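Folylpolyglutamate synthase protein FOLC (Mycobacterium tuberculosis, PDB 2VOS) probably catalyses the ATP-dependent addition of L-glutamate to dihydropteroate and to tetrahydrofolate, building the polyglutamate tails of folates. Local coordinates at residues 86-98 with 163-176. Numbering follows the deposited sequence.
With CO (cobalt (II) ion), chain E.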
loop_
_atom_site.group_PDB
_atom_site.type_symbol
_atom_site.label_atom_id
_atom_site.label_comp_id
_atom_site.label_asym_id
_atom_site.label_seq_id
_atom_site.Cartn_x
_atom_site.Cartn_y
_atom_site.Cartn_z
ATOM N N VAL A 86 -4.441 -16.537 -3.098
ATOM C CA VAL A 86 -3.666 -17.504 -3.861
ATOM C C VAL A 86 -3.057 -18.567 -2.914
ATOM O O VAL A 86 -2.997 -19.818 -3.231
ATOM C CB VAL A 86 -2.579 -16.796 -4.696
ATOM C CG1 VAL A 86 -1.578 -17.820 -5.294
ATOM C CG2 VAL A 86 -3.241 -15.903 -5.735
ATOM N N THR A 87 -2.652 -18.128 -1.736
ATOM C CA THR A 87 -2.106 -19.039 -0.726
ATOM C C THR A 87 -3.192 -20.025 -0.186
ATOM O O THR A 87 -2.911 -21.197 0.073
ATOM C CB THR A 87 -1.496 -18.190 0.471
ATOM O OG1 THR A 87 -0.356 -17.424 -0.032
ATOM C CG2 THR A 87 -1.046 -19.113 1.602
ATOM N N ALA A 88 -4.392 -19.517 0.041
ATOM C CA ALA A 88 -5.578 -20.329 0.448
ATOM C C ALA A 88 -5.929 -21.365 -0.651
ATOM O O ALA A 88 -6.544 -22.420 -0.358
ATOM C CB ALA A 88 -6.810 -19.414 0.678
ATOM N N LEU A 89 -5.553 -21.070 -1.899
ATOM C CA LEU A 89 -5.732 -21.991 -3.023
ATOM C C LEU A 89 -4.472 -22.861 -3.157
ATOM O O LEU A 89 -4.317 -23.624 -4.133
ATOM C CB LEU A 89 -5.923 -21.186 -4.303
ATOM C CG LEU A 89 -7.275 -20.494 -4.276
ATOM C CD1 LEU A 89 -7.340 -19.426 -5.387
ATOM C CD2 LEU A 89 -8.338 -21.647 -4.455
ATOM N N HIS A 90 -3.568 -22.742 -2.183
ATOM C CA HIS A 90 -2.389 -23.608 -2.079
ATOM C C HIS A 90 -1.274 -23.510 -3.138
ATOM O O HIS A 90 -0.470 -24.468 -3.286
ATOM C CB HIS A 90 -2.852 -25.035 -1.955
ATOM C CG HIS A 90 -3.966 -25.163 -0.975
ATOM N ND1 HIS A 90 -3.752 -25.062 0.381
ATOM C CD2 HIS A 90 -5.304 -25.300 -1.154
ATOM C CE1 HIS A 90 -4.914 -25.194 1.002
ATOM N NE2 HIS A 90 -5.863 -25.370 0.091
ATOM N N ARG A 91 -1.219 -22.363 -3.825
ATOM C CA ARG A 91 -0.039 -22.032 -4.670
ATOM C C ARG A 91 0.955 -21.194 -3.861
ATOM O O ARG A 91 0.568 -20.398 -3.002
ATOM C CB ARG A 91 -0.469 -21.240 -5.904
ATOM C CG ARG A 91 -0.919 -22.131 -7.088
ATOM C CD ARG A 91 -2.080 -23.081 -6.728
ATOM N NE ARG A 91 -2.736 -23.567 -7.970
ATOM C CZ ARG A 91 -3.992 -23.992 -8.044
ATOM N NH1 ARG A 91 -4.767 -24.011 -6.947
ATOM N NH2 ARG A 91 -4.485 -24.362 -9.203
ATOM N N ARG A 92 2.233 -21.367 -4.143
ATOM C CA ARG A 92 3.250 -20.734 -3.383
ATOM C C ARG A 92 3.419 -19.360 -3.957
ATOM O O ARG A 92 3.567 -19.210 -5.193
ATOM C CB ARG A 92 4.538 -21.541 -3.526
ATOM C CG ARG A 92 5.581 -21.031 -2.650
ATOM C CD ARG A 92 6.776 -21.983 -2.571
ATOM N NE ARG A 92 7.434 -21.560 -1.381
ATOM C CZ ARG A 92 8.726 -21.658 -1.195
ATOM N NH1 ARG A 92 9.229 -21.257 -0.053
ATOM N NH2 ARG A 92 9.476 -22.206 -2.145
ATOM N N THR A 93 3.331 -18.334 -3.101
ATOM C CA THR A 93 3.401 -16.967 -3.648
ATOM C C THR A 93 4.732 -16.247 -3.344
ATOM O O THR A 93 5.443 -16.560 -2.376
ATOM C CB THR A 93 2.325 -16.039 -3.017
ATOM O OG1 THR A 93 2.450 -16.137 -1.590
ATOM C CG2 THR A 93 0.916 -16.457 -3.476
ATOM N N GLY A 94 5.047 -15.276 -4.174
ATOM C CA GLY A 94 6.033 -14.252 -3.771
ATOM C C GLY A 94 5.273 -12.949 -3.904
ATOM O O GLY A 94 4.424 -12.805 -4.793
ATOM N N ARG A 95 5.566 -11.985 -3.035
ATOM C CA ARG A 95 4.867 -10.738 -3.091
ATOM C C ARG A 95 5.869 -9.591 -2.829
ATOM O O ARG A 95 6.697 -9.647 -1.889
ATOM C CB ARG A 95 3.738 -10.689 -2.023
ATOM C CG ARG A 95 3.201 -9.260 -1.877
ATOM C CD ARG A 95 1.932 -9.194 -1.000
ATOM N NE ARG A 95 1.937 -10.105 0.183
ATOM C CZ ARG A 95 2.527 -9.815 1.351
ATOM N NH1 ARG A 95 3.248 -8.674 1.505
ATOM N NH2 ARG A 95 2.400 -10.657 2.369
ATOM N N THR A 96 5.808 -8.564 -3.674
ATOM C CA THR A 96 6.652 -7.426 -3.435
ATOM C C THR A 96 5.740 -6.229 -3.300
ATOM O O THR A 96 4.835 -5.999 -4.120
ATOM C CB THR A 96 7.828 -7.265 -4.442
ATOM O OG1 THR A 96 8.583 -6.094 -4.100
ATOM C CG2 THR A 96 7.386 -7.202 -5.904
ATOM N N THR A 97 5.906 -5.517 -2.196
ATOM C CA THR A 97 5.091 -4.356 -1.902
ATOM C C THR A 97 5.985 -3.181 -1.492
ATOM O O THR A 97 7.175 -3.353 -1.269
ATOM C CB THR A 97 4.094 -4.591 -0.723
ATOM O OG1 THR A 97 4.814 -5.157 0.390
ATOM C CG2 THR A 97 2.917 -5.557 -1.131
ATOM N N SER A 98 5.384 -1.983 -1.455
ATOM C CA SER A 98 6.078 -0.772 -1.083
ATOM C C SER A 98 5.043 0.292 -0.692
ATOM O O SER A 98 3.806 0.167 -0.964
ATOM C CB SER A 98 7.013 -0.284 -2.188
ATOM O OG SER A 98 6.233 -0.093 -3.339
ATOM N N PHE A 163 12.215 -14.439 -5.980
ATOM C CA PHE A 163 11.047 -15.243 -6.349
ATOM C C PHE A 163 11.498 -16.452 -7.173
ATOM O O PHE A 163 10.885 -17.523 -7.085
ATOM C CB PHE A 163 10.004 -14.432 -7.161
ATOM C CG PHE A 163 9.393 -13.275 -6.380
ATOM C CD1 PHE A 163 9.435 -13.268 -4.975
ATOM C CD2 PHE A 163 8.794 -12.200 -7.057
ATOM C CE1 PHE A 163 8.851 -12.197 -4.271
ATOM C CE2 PHE A 163 8.196 -11.135 -6.372
ATOM C CZ PHE A 163 8.239 -11.123 -4.986
ATOM N N ALA A 164 12.509 -16.254 -8.020
ATOM C CA ALA A 164 13.053 -17.377 -8.824
ATOM C C ALA A 164 13.889 -18.358 -7.949
ATOM O O ALA A 164 13.884 -19.568 -8.200
ATOM C CB ALA A 164 13.893 -16.827 -10.010
ATOM N N ASP A 165 14.631 -17.826 -6.967
ATOM C CA ASP A 165 15.376 -18.638 -5.979
ATOM C C ASP A 165 14.488 -19.538 -5.173
ATOM O O ASP A 165 14.929 -20.605 -4.751
ATOM C CB ASP A 165 16.093 -17.722 -4.948
ATOM C CG ASP A 165 17.276 -16.955 -5.556
ATOM O OD1 ASP A 165 17.801 -17.365 -6.627
ATOM O OD2 ASP A 165 17.692 -15.936 -4.950
ATOM N N ALA A 166 13.237 -19.104 -4.904
ATOM C CA ALA A 166 12.398 -19.820 -3.908
ATOM C C ALA A 166 12.090 -21.285 -4.259
ATOM O O ALA A 166 12.305 -22.189 -3.405
ATOM C CB ALA A 166 11.079 -19.034 -3.602
ATOM N N PRO A 167 11.483 -21.549 -5.436
ATOM C CA PRO A 167 10.842 -20.650 -6.373
ATOM C C PRO A 167 9.391 -20.513 -6.012
ATOM O O PRO A 167 8.905 -21.279 -5.219
ATOM C CB PRO A 167 10.926 -21.421 -7.718
ATOM C CG PRO A 167 10.886 -22.839 -7.331
ATOM C CD PRO A 167 11.429 -22.953 -5.905
ATOM N N VAL A 168 8.681 -19.583 -6.622
ATOM C CA VAL A 168 7.266 -19.392 -6.347
ATOM C C VAL A 168 6.424 -19.928 -7.530
ATOM O O VAL A 168 6.962 -20.213 -8.611
ATOM C CB VAL A 168 6.939 -17.898 -6.109
ATOM C CG1 VAL A 168 7.815 -17.307 -4.958
ATOM C CG2 VAL A 168 7.136 -17.086 -7.372
ATOM N N ASP A 169 5.125 -20.122 -7.307
ATOM C CA ASP A 169 4.180 -20.443 -8.411
ATOM C C ASP A 169 3.619 -19.133 -9.032
ATOM O O ASP A 169 3.317 -19.082 -10.239
ATOM C CB ASP A 169 2.975 -21.245 -7.870
ATOM C CG ASP A 169 3.358 -22.576 -7.390
ATOM O OD1 ASP A 169 4.220 -23.173 -8.049
ATOM O OD2 ASP A 169 2.797 -23.035 -6.355
ATOM N N VAL A 170 3.453 -18.109 -8.213
ATOM C CA VAL A 170 2.823 -16.848 -8.643
ATOM C C VAL A 170 3.437 -15.688 -7.895
ATOM O O VAL A 170 3.636 -15.736 -6.648
ATOM C CB VAL A 170 1.274 -16.785 -8.297
ATOM C CG1 VAL A 170 0.651 -15.543 -8.989
ATOM C CG2 VAL A 170 0.538 -18.112 -8.727
ATOM N N ALA A 171 3.730 -14.607 -8.612
ATOM C CA ALA A 171 4.220 -13.414 -7.906
ATOM C C ALA A 171 3.131 -12.341 -7.889
ATOM O O ALA A 171 2.386 -12.166 -8.888
ATOM C CB ALA A 171 5.469 -12.860 -8.562
ATOM N N VAL A 172 3.072 -11.588 -6.795
ATOM C CA VAL A 172 2.119 -10.517 -6.695
ATOM C C VAL A 172 2.941 -9.236 -6.581
ATOM O O VAL A 172 3.759 -9.084 -5.640
ATOM C CB VAL A 172 1.267 -10.637 -5.380
ATOM C CG1 VAL A 172 0.236 -9.493 -5.367
ATOM C CG2 VAL A 172 0.568 -12.004 -5.335
ATOM N N VAL A 173 2.778 -8.332 -7.535
ATOM C CA VAL A 173 3.803 -7.301 -7.701
ATOM C C VAL A 173 3.162 -5.933 -7.646
ATOM O O VAL A 173 2.348 -5.574 -8.529
ATOM C CB VAL A 173 4.489 -7.457 -9.064
ATOM C CG1 VAL A 173 5.546 -6.265 -9.255
ATOM C CG2 VAL A 173 5.164 -8.869 -9.156
ATOM N N GLU A 174 3.506 -5.139 -6.640
ATOM C CA GLU A 174 2.942 -3.812 -6.539
ATOM C C GLU A 174 3.879 -2.801 -7.236
ATOM O O GLU A 174 5.079 -2.819 -7.019
ATOM C CB GLU A 174 2.805 -3.408 -5.068
ATOM C CG GLU A 174 2.429 -1.988 -4.837
ATOM C CD GLU A 174 2.260 -1.637 -3.346
ATOM O OE1 GLU A 174 2.505 -2.462 -2.443
ATOM O OE2 GLU A 174 1.850 -0.498 -3.087
ATOM N N VAL A 175 3.315 -1.903 -8.031
ATOM C CA VAL A 175 4.065 -0.772 -8.603
ATOM C C VAL A 175 4.676 0.108 -7.499
ATOM O O VAL A 175 4.046 0.356 -6.459
ATOM C CB VAL A 175 3.081 0.040 -9.557
ATOM C CG1 VAL A 175 3.627 1.355 -9.965
ATOM C CG2 VAL A 175 2.858 -0.784 -10.830
ATOM N N GLY A 176 5.927 0.545 -7.693
ATOM C CA GLY A 176 6.547 1.539 -6.817
ATOM C C GLY A 176 5.841 2.868 -7.003
ATOM O O GLY A 176 5.329 3.454 -6.045
HETATM CO CO CO E . 1.639 0.512 -1.189
HETATM O O HOH W 1 12.238 -21.843 -0.589
HETATM O O HOH W 2 4.182 1.912 -3.992
HETATM O O HOH W 3 6.848 -2.887 -4.840
HETATM O O HOH W 4 2.181 2.406 -2.074
HETATM O O HOH W 5 1.466 1.394 0.714
#
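Glu174, at the end of strand 170-174, reaches Thr97 and Ser98, just beyond strand 93-96. Glu174 CB lies 3.4 Å from Thr96 O, the carbonyl that also takes the backbone N-H of Glu174. CG stands anti to the backbone N (chi1 171°) and the chain stays extended, which carries the carboxylate past Thr97 to Ser98. Glu174 OE1 passes 3.2 Å from Thr97 CB and accepts from Ser98 N, which comes in from above the carboxylate plane. Glu174 OE2 binds the cobalt ion at 2.2 Å, and Ser98 O binds the same ion; the shared cation probably offsets the repulsion between Glu174 OE2 and Ser98 O, which lie 3.0 Å apart. Two waters and Thr76 OG1 are further ligands, and ADP touches Glu174 beside this site.

Behind it the two strands run parallel as neighbours in the mixed sheet of the Mur ligase middle domain, a P-loop NTPase fold, with Gly94 N to Val170 O and Val172 N to Gly94 O among the backbone hydrogen bonds between them. Gly94 leaves room for Phe163 from helix 151-165: Gly94 CA lies over the face of the Phe163 ring, 4.0 Å from its centroid, a CH-pi contact.

At the far end Asp169 OD2 takes Arg92 N at 2.8 Å, nearly straight at 175°, while Arg92 O accepts both Asp169 N and Val170 N. The extended side chain of Arg92 brings NH2 to weak hydrogen bonds with Ala166 O and Pro167 O, beside the cis peptide preceding Pro167; its NH1 forms a salt bridge with Asp111.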